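Local coordinates for enoyl-CoA hydratase (Mycobacterium thermoresistibile, PDB 3T3W), which probably catalyses the hydration of enoyl-CoA thioesters in lipid metabolism, as a member of the crotonase-like family, at the interface of chains A and B and the interface of chains A and C. Residues are numbered along the deposited sequence; one frame, centred on the assembly and turned at random. Chains: chain A/B/C, Enoyl-CoA hydratase.

Contact 1: the interface of chains A and B. Residues chain A 220-221, 224-225, 228; chain B 155-156, 159, 181-183.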
loop_
_atom_site.group_PDB
_atom_site.type_symbol
_atom_site.label_atom_id
_atom_site.label_comp_id
_atom_site.label_asym_id
_atom_site.label_seq_id
_atom_site.Cartn_x
_atom_site.Cartn_y
_atom_site.Cartn_z
ATOM N N MET A 220 -11.182 -22.462 22.781
ATOM C CA MET A 220 -11.904 -21.801 21.716
ATOM C C MET A 220 -11.978 -22.636 20.440
ATOM O O MET A 220 -11.105 -23.486 20.192
ATOM C CB MET A 220 -11.237 -20.460 21.374
ATOM C CG MET A 220 -11.165 -19.494 22.508
ATOM S SD MET A 220 -12.830 -19.060 23.094
ATOM C CE MET A 220 -12.334 -17.920 24.402
ATOM N N PRO A 221 -12.942 -22.340 19.587
ATOM C CA PRO A 221 -13.042 -23.077 18.292
ATOM C C PRO A 221 -11.828 -22.855 17.392
ATOM O O PRO A 221 -11.433 -21.700 17.182
ATOM C CB PRO A 221 -14.317 -22.508 17.665
ATOM C CG PRO A 221 -15.115 -21.969 18.801
ATOM C CD PRO A 221 -14.083 -21.423 19.764
ATOM N N ALA A 224 -12.191 -20.377 14.367
ATOM C CA ALA A 224 -12.262 -18.991 14.818
ATOM C C ALA A 224 -10.923 -18.439 15.328
ATOM O O ALA A 224 -10.592 -17.284 15.079
ATOM C CB ALA A 224 -13.347 -18.849 15.863
ATOM N N LEU A 225 -10.136 -19.246 16.045
ATOM C CA LEU A 225 -8.774 -18.844 16.376
ATOM C C LEU A 225 -7.946 -18.593 15.113
ATOM O O LEU A 225 -7.237 -17.599 15.010
ATOM C CB LEU A 225 -8.090 -19.900 17.244
ATOM C CG LEU A 225 -8.646 -20.105 18.678
ATOM C CD1 LEU A 225 -8.019 -21.349 19.353
ATOM C CD2 LEU A 225 -8.489 -18.869 19.545
ATOM N N ALA A 228 -9.251 -15.313 13.485
ATOM C CA ALA A 228 -8.830 -14.172 14.324
ATOM C C ALA A 228 -7.379 -13.792 14.090
ATOM O O ALA A 228 -7.032 -12.599 13.931
ATOM C CB ALA A 228 -9.092 -14.427 15.814
ATOM N N VAL B 155 -15.125 -14.853 18.972
ATOM C CA VAL B 155 -14.469 -16.160 18.698
ATOM C C VAL B 155 -15.267 -17.314 19.312
ATOM O O VAL B 155 -15.336 -18.398 18.739
ATOM C CB VAL B 155 -12.998 -16.129 19.120
ATOM C CG1 VAL B 155 -12.372 -17.532 19.276
ATOM C CG2 VAL B 155 -12.213 -15.261 18.144
ATOM N N LEU B 156 -15.912 -17.066 20.439
ATOM C CA LEU B 156 -16.796 -18.089 21.072
ATOM C C LEU B 156 -17.929 -18.576 20.159
ATOM O O LEU B 156 -18.388 -19.736 20.278
ATOM C CB LEU B 156 -17.398 -17.515 22.333
ATOM C CG LEU B 156 -16.481 -17.325 23.542
ATOM C CD1 LEU B 156 -17.143 -16.410 24.583
ATOM C CD2 LEU B 156 -16.108 -18.679 24.166
ATOM N N ILE B 159 -16.385 -16.928 15.101
ATOM C CA ILE B 159 -16.103 -15.851 14.190
ATOM C C ILE B 159 -14.818 -15.112 14.608
ATOM O O ILE B 159 -14.615 -14.856 15.806
ATOM C CB ILE B 159 -17.284 -14.875 14.199
ATOM C CG1 ILE B 159 -18.646 -15.543 14.036
ATOM C CG2 ILE B 159 -17.089 -13.804 13.159
ATOM C CD1 ILE B 159 -18.809 -16.247 12.722
ATOM N N PHE B 181 -8.466 -13.934 20.979
ATOM C CA PHE B 181 -8.187 -15.331 21.317
ATOM C C PHE B 181 -8.787 -15.701 22.674
ATOM O O PHE B 181 -9.176 -16.841 22.884
ATOM C CB PHE B 181 -6.674 -15.623 21.402
ATOM C CG PHE B 181 -5.901 -15.566 20.107
ATOM C CD1 PHE B 181 -6.500 -15.637 18.847
ATOM C CD2 PHE B 181 -4.491 -15.558 20.168
ATOM C CE1 PHE B 181 -5.710 -15.585 17.688
ATOM C CE2 PHE B 181 -3.710 -15.524 19.017
ATOM C CZ PHE B 181 -4.309 -15.565 17.778
ATOM N N THR B 182 -8.821 -14.754 23.617
ATOM C CA THR B 182 -9.329 -15.027 24.987
ATOM C C THR B 182 -10.767 -14.592 25.239
ATOM O O THR B 182 -11.457 -15.110 26.138
ATOM C CB THR B 182 -8.460 -14.353 26.053
ATOM O OG1 THR B 182 -8.532 -12.931 25.893
ATOM C CG2 THR B 182 -6.970 -14.857 25.999
ATOM N N GLY B 183 -11.230 -13.610 24.486
ATOM C CA GLY B 183 -12.491 -12.983 24.765
ATOM C C GLY B 183 -12.545 -12.078 25.972
ATOM O O GLY B 183 -13.669 -11.740 26.441
#
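A:Met220 pushes its thioether into chain B between the 3-10 helix 154-157 and the end of helix 173-182, and carbon and sulphur contacts carry this part of the subunit interface. Its sulphur, SD, lies 3.5 Å from the methyl CD2 of B:Leu156, the two side chains meeting at a slant. A bend at chi2 (-61°) swings the thioether over towards that leucine, while the B:Val155 side chain crosses the methionine at about a right angle and sets its CG1 3.8 Å from A:Met220 CB. The same CG1 methyl also packs on A:Ala224 CB, and the other branch, CG2, points to A:Ala228 CB at 4.0 Å. Farther along, the methyl CD2 of A:Leu225 touches the ring of B:Phe181 at CD1, 3.9 Å away, and A:Ala228 CB sits by CE1 of that ring.

Backbone carbonyls form a second kind of contact, facing carbon. A:Met220 CG lies 3.3 Å from B:Phe181 O, and A:Met220 CE, the terminal methyl, is 3.4 Å from B:Thr182 O. Likewise, A:Pro221 CD approaches B:Val155 O at 3.4 Å.

In the fold, A:Met220 and A:Pro221 lead directly into helix 222-238, whose first turns supply the alanines and A:Leu225 that lie against chain B.

Contact 2: the interface of chains A and B. Residues chain A 235, 238-239; chain B 168-169, 239-240, 244.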
loop_
_atom_site.group_PDB
_atom_site.type_symbol
_atom_site.label_atom_id
_atom_site.label_comp_id
_atom_site.label_asym_id
_atom_site.label_seq_id
_atom_site.Cartn_x
_atom_site.Cartn_y
_atom_site.Cartn_z
ATOM N N THR A 235 -4.330 -7.773 8.127
ATOM C CA THR A 235 -4.264 -6.323 8.281
ATOM C C THR A 235 -2.806 -5.826 8.207
ATOM O O THR A 235 -2.516 -4.848 7.519
ATOM C CB THR A 235 -4.915 -5.867 9.580
ATOM O OG1 THR A 235 -6.324 -6.154 9.487
ATOM C CG2 THR A 235 -4.704 -4.374 9.786
ATOM N N VAL A 238 -1.566 -6.037 4.585
ATOM C CA VAL A 238 -2.136 -4.915 3.813
ATOM C C VAL A 238 -1.413 -3.604 4.138
ATOM O O VAL A 238 -1.125 -2.778 3.250
ATOM C CB VAL A 238 -3.677 -4.802 4.007
ATOM C CG1 VAL A 238 -4.199 -3.505 3.363
ATOM C CG2 VAL A 238 -4.370 -6.001 3.367
ATOM N N GLN A 239 -1.045 -3.443 5.393
ATOM C CA GLN A 239 -0.260 -2.289 5.859
ATOM C C GLN A 239 1.150 -2.279 5.272
ATOM O O GLN A 239 1.848 -1.285 5.408
ATOM C CB GLN A 239 -0.162 -2.260 7.390
ATOM C CG GLN A 239 -1.440 -1.869 8.123
ATOM C CD GLN A 239 -1.282 -1.934 9.646
ATOM O OE1 GLN A 239 -0.268 -2.389 10.146
ATOM N NE2 GLN A 239 -2.293 -1.518 10.386
ATOM N N THR B 168 -6.744 -4.182 15.119
ATOM C CA THR B 168 -5.316 -4.057 14.917
ATOM C C THR B 168 -4.877 -2.581 14.899
ATOM O O THR B 168 -3.822 -2.245 15.456
ATOM C CB THR B 168 -4.910 -4.763 13.611
ATOM O OG1 THR B 168 -5.257 -6.150 13.734
ATOM C CG2 THR B 168 -3.392 -4.615 13.272
ATOM N N TRP B 169 -5.695 -1.748 14.272
ATOM C CA TRP B 169 -5.448 -0.284 14.171
ATOM C C TRP B 169 -5.520 0.427 15.498
ATOM O O TRP B 169 -4.721 1.343 15.744
ATOM C CB TRP B 169 -6.416 0.375 13.242
ATOM C CG TRP B 169 -6.346 -0.229 11.865
ATOM C CD1 TRP B 169 -7.082 -1.279 11.382
ATOM C CD2 TRP B 169 -5.503 0.196 10.774
ATOM N NE1 TRP B 169 -6.731 -1.552 10.081
ATOM C CE2 TRP B 169 -5.762 -0.710 9.678
ATOM C CE3 TRP B 169 -4.572 1.221 10.592
ATOM C CZ2 TRP B 169 -5.132 -0.565 8.443
ATOM C CZ3 TRP B 169 -3.942 1.340 9.368
ATOM C CH2 TRP B 169 -4.203 0.452 8.318
ATOM N N GLN B 239 -2.192 4.124 4.277
ATOM C CA GLN B 239 -1.582 3.037 5.085
ATOM C C GLN B 239 -2.282 1.702 4.836
ATOM O O GLN B 239 -1.707 0.670 5.197
ATOM C CB GLN B 239 -1.629 3.313 6.582
ATOM C CG GLN B 239 -0.671 4.420 7.077
ATOM C CD GLN B 239 -0.817 4.714 8.576
ATOM O OE1 GLN B 239 -1.642 4.099 9.257
ATOM N NE2 GLN B 239 -0.004 5.612 9.097
ATOM N N GLY B 240 -3.510 1.708 4.345
ATOM C CA GLY B 240 -4.200 0.499 3.967
ATOM C C GLY B 240 -5.521 0.284 4.681
ATOM O O GLY B 240 -6.083 -0.797 4.577
ATOM N N ALA B 244 -7.834 -2.915 4.167
ATOM C CA ALA B 244 -7.759 -3.886 5.265
ATOM C C ALA B 244 -9.128 -4.194 5.811
ATOM O O ALA B 244 -9.442 -5.344 6.094
ATOM C CB ALA B 244 -6.815 -3.459 6.386
HETATM O O HOH W 1 -8.306 -3.936 9.368
HETATM O O HOH W 2 -1.960 -1.105 13.421
HETATM O O HOH W 3 0.793 0.984 6.780
#
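With CG anti to its carbonyl carbon (chi1 -73°) and the chain extended beyond it, A:Gln239 reaches B:Trp169 tip to tip; B:Trp169, its CG also anti to the carbonyl carbon, presents a ring face to the amide. This is a helix-end contact between two crotonase-like subunits. The amide nitrogen NE2 of A:Gln239 sits over one indole face towards the rim, 3.4 Å from B:Trp169 CH2, with the amide and ring planes 74° apart. The aliphatic part of the same chain follows it, A:Gln239 CG lying 3.6 Å from B:Trp169 CH2.

A:Thr235 turns its methyl CG2 to the five-membered part of the indole, 3.5 Å from B:Trp169 NE1, and meets the methyl of B:Thr168 tip to tip. Its hydroxyl OG1 points elsewhere, to water 1, which lies in plane at the indole edge and is also hydrogen-bonded to B:Trp169 NE1 at 2.9 Å.

Water 2 links A:Gln239 NE2, 3.1 Å away with a fairly straight 163° at the hydrogen, to the carbonyl of B:Thr168. Water 3 joins the carbonyl oxygens of the two Gln239 residues. Beside them, A:Val238 CG1 rests 3.5 Å from B:Gly240 O and packs on B:Ala244 CB at 4.0 Å.

Contact 3: the interface of chains A and C. Residues chain A 96, 99-100, 103, 250; chain C 223, 226-227.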
loop_
_atom_site.group_PDB
_atom_site.type_symbol
_atom_site.label_atom_id
_atom_site.label_comp_id
_atom_site.label_asym_id
_atom_site.label_seq_id
_atom_site.Cartn_x
_atom_site.Cartn_y
_atom_site.Cartn_z
ATOM N N GLU A 96 26.484 -14.238 -2.143
ATOM C CA GLU A 96 25.478 -15.191 -2.615
ATOM C C GLU A 96 25.234 -16.299 -1.599
ATOM O O GLU A 96 24.073 -16.677 -1.349
ATOM C CB GLU A 96 25.912 -15.833 -3.946
ATOM C CG GLU A 96 24.876 -16.856 -4.423
ATOM C CD GLU A 96 25.187 -17.467 -5.771
ATOM O OE1 GLU A 96 26.294 -17.251 -6.268
ATOM O OE2 GLU A 96 24.303 -18.157 -6.319
ATOM N N TYR A 99 23.610 -14.873 1.595
ATOM C CA TYR A 99 22.240 -14.509 1.259
ATOM C C TYR A 99 21.332 -15.771 1.224
ATOM O O TYR A 99 20.248 -15.806 1.814
ATOM C CB TYR A 99 22.219 -13.771 -0.103
ATOM C CG TYR A 99 20.931 -13.045 -0.432
ATOM C CD1 TYR A 99 20.867 -11.633 -0.446
ATOM C CD2 TYR A 99 19.795 -13.738 -0.803
ATOM C CE1 TYR A 99 19.693 -10.961 -0.760
ATOM C CE2 TYR A 99 18.632 -13.065 -1.144
ATOM C CZ TYR A 99 18.574 -11.679 -1.098
ATOM O OH TYR A 99 17.394 -11.041 -1.399
ATOM N N ALA A 100 21.786 -16.796 0.512
ATOM C CA ALA A 100 21.034 -18.055 0.355
ATOM C C ALA A 100 20.747 -18.685 1.730
ATOM O O ALA A 100 19.615 -19.048 2.052
ATOM C CB ALA A 100 21.825 -19.040 -0.525
ATOM N N SER A 103 18.507 -16.384 3.938
ATOM C CA SER A 103 17.118 -16.315 3.456
ATOM C C SER A 103 16.316 -17.552 3.871
ATOM O O SER A 103 15.105 -17.458 4.084
ATOM C CB SER A 103 16.991 -16.073 1.941
ATOM O OG SER A 103 17.459 -17.153 1.235
ATOM N N ASP A 250 17.027 -7.233 2.187
ATOM C CA ASP A 250 18.031 -6.738 1.267
ATOM C C ASP A 250 18.941 -5.658 1.819
ATOM O O ASP A 250 20.153 -5.710 1.615
ATOM C CB ASP A 250 17.388 -6.309 -0.028
ATOM C CG ASP A 250 16.770 -7.494 -0.751
ATOM O OD1 ASP A 250 17.571 -8.442 -1.046
ATOM O OD2 ASP A 250 15.544 -7.473 -1.032
ATOM N N PHE C 223 23.394 -15.700 -9.242
ATOM C CA PHE C 223 22.982 -14.686 -8.250
ATOM C C PHE C 223 22.374 -13.455 -8.930
ATOM O O PHE C 223 21.457 -12.869 -8.407
ATOM C CB PHE C 223 24.099 -14.313 -7.266
ATOM C CG PHE C 223 23.592 -13.497 -6.070
ATOM C CD1 PHE C 223 22.691 -14.048 -5.155
ATOM C CD2 PHE C 223 24.000 -12.184 -5.871
ATOM C CE1 PHE C 223 22.205 -13.302 -4.075
ATOM C CE2 PHE C 223 23.549 -11.439 -4.782
ATOM C CZ PHE C 223 22.638 -12.006 -3.883
ATOM N N ARG C 226 18.829 -14.453 -9.791
ATOM C CA ARG C 226 18.044 -14.436 -8.585
ATOM C C ARG C 226 17.621 -13.014 -8.217
ATOM O O ARG C 226 16.456 -12.790 -7.832
ATOM C CB ARG C 226 18.839 -15.033 -7.423
ATOM C CG ARG C 226 18.125 -14.966 -6.096
ATOM C CD ARG C 226 18.868 -15.665 -4.947
ATOM N NE ARG C 226 18.005 -15.719 -3.741
ATOM C CZ ARG C 226 18.058 -16.659 -2.785
ATOM N NH1 ARG C 226 17.220 -16.580 -1.775
ATOM N NH2 ARG C 226 18.951 -17.650 -2.803
ATOM N N GLN C 227 18.552 -12.078 -8.316
ATOM C CA GLN C 227 18.235 -10.722 -7.892
ATOM C C GLN C 227 17.461 -9.928 -8.929
ATOM O O GLN C 227 16.701 -9.062 -8.561
ATOM C CB GLN C 227 19.453 -10.021 -7.405
ATOM C CG GLN C 227 20.026 -10.681 -6.112
ATOM C CD GLN C 227 19.076 -10.795 -4.919
ATOM O OE1 GLN C 227 18.206 -11.694 -4.848
ATOM N NE2 GLN C 227 19.194 -9.855 -3.984
HETATM O O HOH W 4 18.066 -19.542 -0.747
#
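A:Tyr99 and C:Phe223 meet edge-to-face where helix 95-115 of one crotonase-like subunit faces helix 222-239 of the other. The phenylalanine rim comes over one face of the tyrosine, with planes 71° apart and centroids 5.4 Å apart. Both rings stand with CG anti to the backbone N (chi1 -166° for A:Tyr99), which carries both out from their helices so that the side chains cross at about a right angle. A:Glu96 slides past C:Phe223 in the opposite direction, A:Glu96 CG 3.6 Å from C:Phe223 CD1; A:Glu96 CA lies over one face of the phenyl ring and C:Gln227 CG over the other.

C:Arg226 runs extended from CG to NE and brings its guanidinium to the tyrosine edge, the planes 73° apart and A:Tyr99 CD2 above one guanidinium face. Its NH1 makes a weak, bent hydrogen bond to the hydroxyl OG of A:Ser103, while water 4, in the guanidinium plane, is hydrogen-bonded to C:Arg226 NH1 and, at 2.9 Å, to C:Arg226 NH2, and also bonds to A:Ala100 O. A:Ser103 OG in turn donates to A:Ala100 O at 3.0 Å, from above the carbonyl plane.

At the phenol tip, A:Tyr99 OH donates to A:Asp250 OD1 at 2.6 Å on the syn side, somewhat out of the carboxylate plane, which would help orient the hydroxyl; C:Gln227 NE2 adds a weak hydrogen bond to OH.

Contacts 1 and 2 lie about 21 Å apart, centre to centre of their C-alpha atoms, on the same A–B interface: helix 222-238 of chain A supplies residues to both, its start to contact 1 and its end to contact 2. Contact 3, on the two-fold A–C interface, is about 39 Å from contact 1 and 29 Å from contact 2, and it uses the early turns of the corresponding helix of chain C. One helix can therefore serve both kinds of neighbour in an assembly of six copies. Such an arrangement would fit the hexamers common among crotonase-like enzymes, although the contacts alone do not prove it.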